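Long-range contact in autolysin E (Staphylococcus aureus, PDB 4PIA), which probably hydrolyses glycosidic bonds in the glycan strands of peptidoglycan, acting as a lysozyme-like glucosaminidase of the bacterial cell wall: residues 52-57 with 206-211. Sequence-based numbering, arbitrary orientation.
Sequences NDMKYM and KLMDKS
Three methionines, Met-54, Met-57 and Met-208, and a polar pair, Asn-52 with Asp-209, join the loop 52-57, which holds a short 3-10 turn, to helix 200-215, a late helix of the lysozyme-like glucosaminidase fold. The apolar part is built from unbranched thioether chains, flexible enough to fit between backbones whose nearest CA atoms, those of Met-54 and Asp-209, lie 6.5 Å apart. CG of Met-54 lies 3.7 Å from the backbone N of Asp-209; from there the bend at chi2 carries SD to within 3.8 Å of CB of Met-208. Beside this, the methyls of Met-57 and Met-208 meet, CE to CE, at 3.9 Å; Ser-103 of helix 98-108 touches Met-208, and Tyr-212 touches Met-57. In the polar part Asn-52 is partly exposed while Asp-209 is buried, and the amide N-H gives the buried carboxylate a donor. Lys-213 forms a long, weak ion pair with Asp-209, which may add to the negative oxygen's stabilisation. With CG of Asp-209 swung away from its own backbone N (chi1 -151°), the carboxylate reaches Asn-52. Asn-52 ND2 donates to the syn lone pair of Asp-209 OD2 over 2.6 Å, the N-H bent to 144° and OD2 lying 23° out of the amide plane.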
loop_
_atom_site.group_PDB
_atom_site.type_symbol
_atom_site.label_atom_id
_atom_site.label_comp_id
_atom_site.label_asym_id
_atom_site.label_seq_id
_atom_site.Cartn_x
_atom_site.Cartn_y
_atom_site.Cartn_z
ATOM N N ASN A 52 12.228 -7.803 9.789
ATOM C CA ASN A 52 13.067 -8.608 8.856
ATOM C C ASN A 52 13.235 -7.887 7.497
ATOM O O ASN A 52 13.366 -8.516 6.396
ATOM C CB ASN A 52 12.487 -10.013 8.652
ATOM C CG ASN A 52 12.643 -10.874 9.886
ATOM O OD1 ASN A 52 13.646 -11.600 10.055
ATOM N ND2 ASN A 52 11.687 -10.766 10.775
ATOM N N ASP A 53 13.229 -6.545 7.597
ATOM C CA ASP A 53 13.466 -5.722 6.420
ATOM C C ASP A 53 12.378 -5.897 5.384
ATOM O O ASP A 53 12.630 -5.624 4.189
ATOM C CB ASP A 53 14.822 -5.990 5.757
ATOM C CG ASP A 53 16.044 -5.646 6.621
ATOM O OD1 ASP A 53 16.187 -4.543 7.180
ATOM O OD2 ASP A 53 16.937 -6.515 6.633
ATOM N N MET A 54 11.170 -6.305 5.755
ATOM C CA MET A 54 10.079 -6.434 4.801
ATOM C C MET A 54 9.766 -5.077 4.161
ATOM O O MET A 54 9.326 -5.063 3.009
ATOM C CB MET A 54 8.720 -6.933 5.385
ATOM C CG MET A 54 8.448 -8.356 5.776
ATOM S SD MET A 54 8.282 -9.374 4.268
ATOM C CE MET A 54 9.917 -9.815 4.510
ATOM N N LYS A 55 9.968 -3.945 4.842
ATOM C CA LYS A 55 9.762 -2.594 4.259
ATOM C C LYS A 55 10.689 -2.322 3.104
ATOM O O LYS A 55 10.436 -1.428 2.290
ATOM C CB LYS A 55 10.042 -1.514 5.317
ATOM C CG LYS A 55 9.062 -1.488 6.479
ATOM C CD LYS A 55 9.139 -0.174 7.262
ATOM C CE LYS A 55 10.489 0.109 7.937
ATOM N NZ LYS A 55 10.284 1.301 8.827
ATOM N N TYR A 56 11.823 -3.047 3.067
ATOM C CA TYR A 56 12.857 -2.819 2.075
ATOM C C TYR A 56 12.950 -3.895 1.035
ATOM O O TYR A 56 13.874 -3.917 0.215
ATOM C CB TYR A 56 14.210 -2.650 2.828
ATOM C CG TYR A 56 14.177 -1.621 3.907
ATOM C CD1 TYR A 56 14.046 -0.290 3.615
ATOM C CD2 TYR A 56 14.215 -1.970 5.241
ATOM C CE1 TYR A 56 13.943 0.652 4.579
ATOM C CE2 TYR A 56 14.157 -1.024 6.235
ATOM C CZ TYR A 56 14.032 0.289 5.904
ATOM O OH TYR A 56 13.949 1.213 6.946
ATOM N N MET A 57 11.975 -4.813 1.015
ATOM C CA MET A 57 11.986 -5.945 0.137
ATOM C C MET A 57 11.200 -5.692 -1.138
ATOM O O MET A 57 10.042 -5.220 -1.113
ATOM C CB MET A 57 11.356 -7.173 0.848
ATOM C CG MET A 57 11.508 -8.448 0.058
ATOM S SD MET A 57 10.496 -9.803 0.710
ATOM C CE MET A 57 8.903 -9.190 0.217
ATOM N N LYS A 206 4.530 -5.606 8.891
ATOM C CA LYS A 206 4.376 -6.510 10.056
ATOM C C LYS A 206 3.482 -7.656 9.648
ATOM O O LYS A 206 3.759 -8.821 9.953
ATOM C CB LYS A 206 3.742 -5.748 11.203
ATOM C CG LYS A 206 3.629 -6.630 12.445
ATOM C CD LYS A 206 3.118 -5.866 13.655
ATOM C CE LYS A 206 1.631 -5.625 13.631
ATOM N NZ LYS A 206 0.785 -6.796 13.346
ATOM N N LEU A 207 2.421 -7.406 8.904
ATOM C CA LEU A 207 1.546 -8.489 8.471
ATOM C C LEU A 207 2.246 -9.344 7.478
ATOM O O LEU A 207 2.145 -10.580 7.460
ATOM C CB LEU A 207 0.232 -8.018 7.838
ATOM C CG LEU A 207 -0.736 -7.235 8.708
ATOM C CD1 LEU A 207 -2.072 -7.055 7.972
ATOM C CD2 LEU A 207 -0.944 -7.879 10.061
ATOM N N MET A 208 2.997 -8.749 6.553
ATOM C CA MET A 208 3.739 -9.527 5.579
ATOM C C MET A 208 4.712 -10.447 6.243
ATOM O O MET A 208 4.826 -11.630 5.843
ATOM C CB MET A 208 4.529 -8.629 4.645
ATOM C CG MET A 208 3.647 -7.895 3.648
ATOM S SD MET A 208 4.636 -6.788 2.588
ATOM C CE MET A 208 5.486 -8.012 1.709
ATOM N N ASP A 209 5.410 -9.973 7.265
ATOM C CA ASP A 209 6.416 -10.834 7.931
ATOM C C ASP A 209 5.731 -12.007 8.620
ATOM O O ASP A 209 6.235 -13.139 8.517
ATOM C CB ASP A 209 7.219 -10.023 8.950
ATOM C CG ASP A 209 8.629 -10.559 9.153
ATOM O OD1 ASP A 209 9.143 -11.269 8.285
ATOM O OD2 ASP A 209 9.216 -10.146 10.170
ATOM N N LYS A 210 4.592 -11.778 9.237
ATOM C CA LYS A 210 3.870 -12.906 9.850
ATOM C C LYS A 210 3.505 -13.909 8.791
ATOM O O LYS A 210 3.641 -15.135 8.972
ATOM C CB LYS A 210 2.661 -12.441 10.554
ATOM C CG LYS A 210 2.968 -11.691 11.832
ATOM C CD LYS A 210 1.726 -11.120 12.501
ATOM C CE LYS A 210 1.027 -12.159 13.301
ATOM N NZ LYS A 210 -0.083 -11.492 14.094
ATOM N N SER A 211 3.006 -13.452 7.610
ATOM C CA SER A 211 2.589 -14.410 6.593
ATOM C C SER A 211 3.763 -15.160 5.983
ATOM O O SER A 211 3.668 -16.365 5.716
ATOM C CB SER A 211 1.814 -13.649 5.501
ATOM O OG SER A 211 0.645 -13.099 6.027
#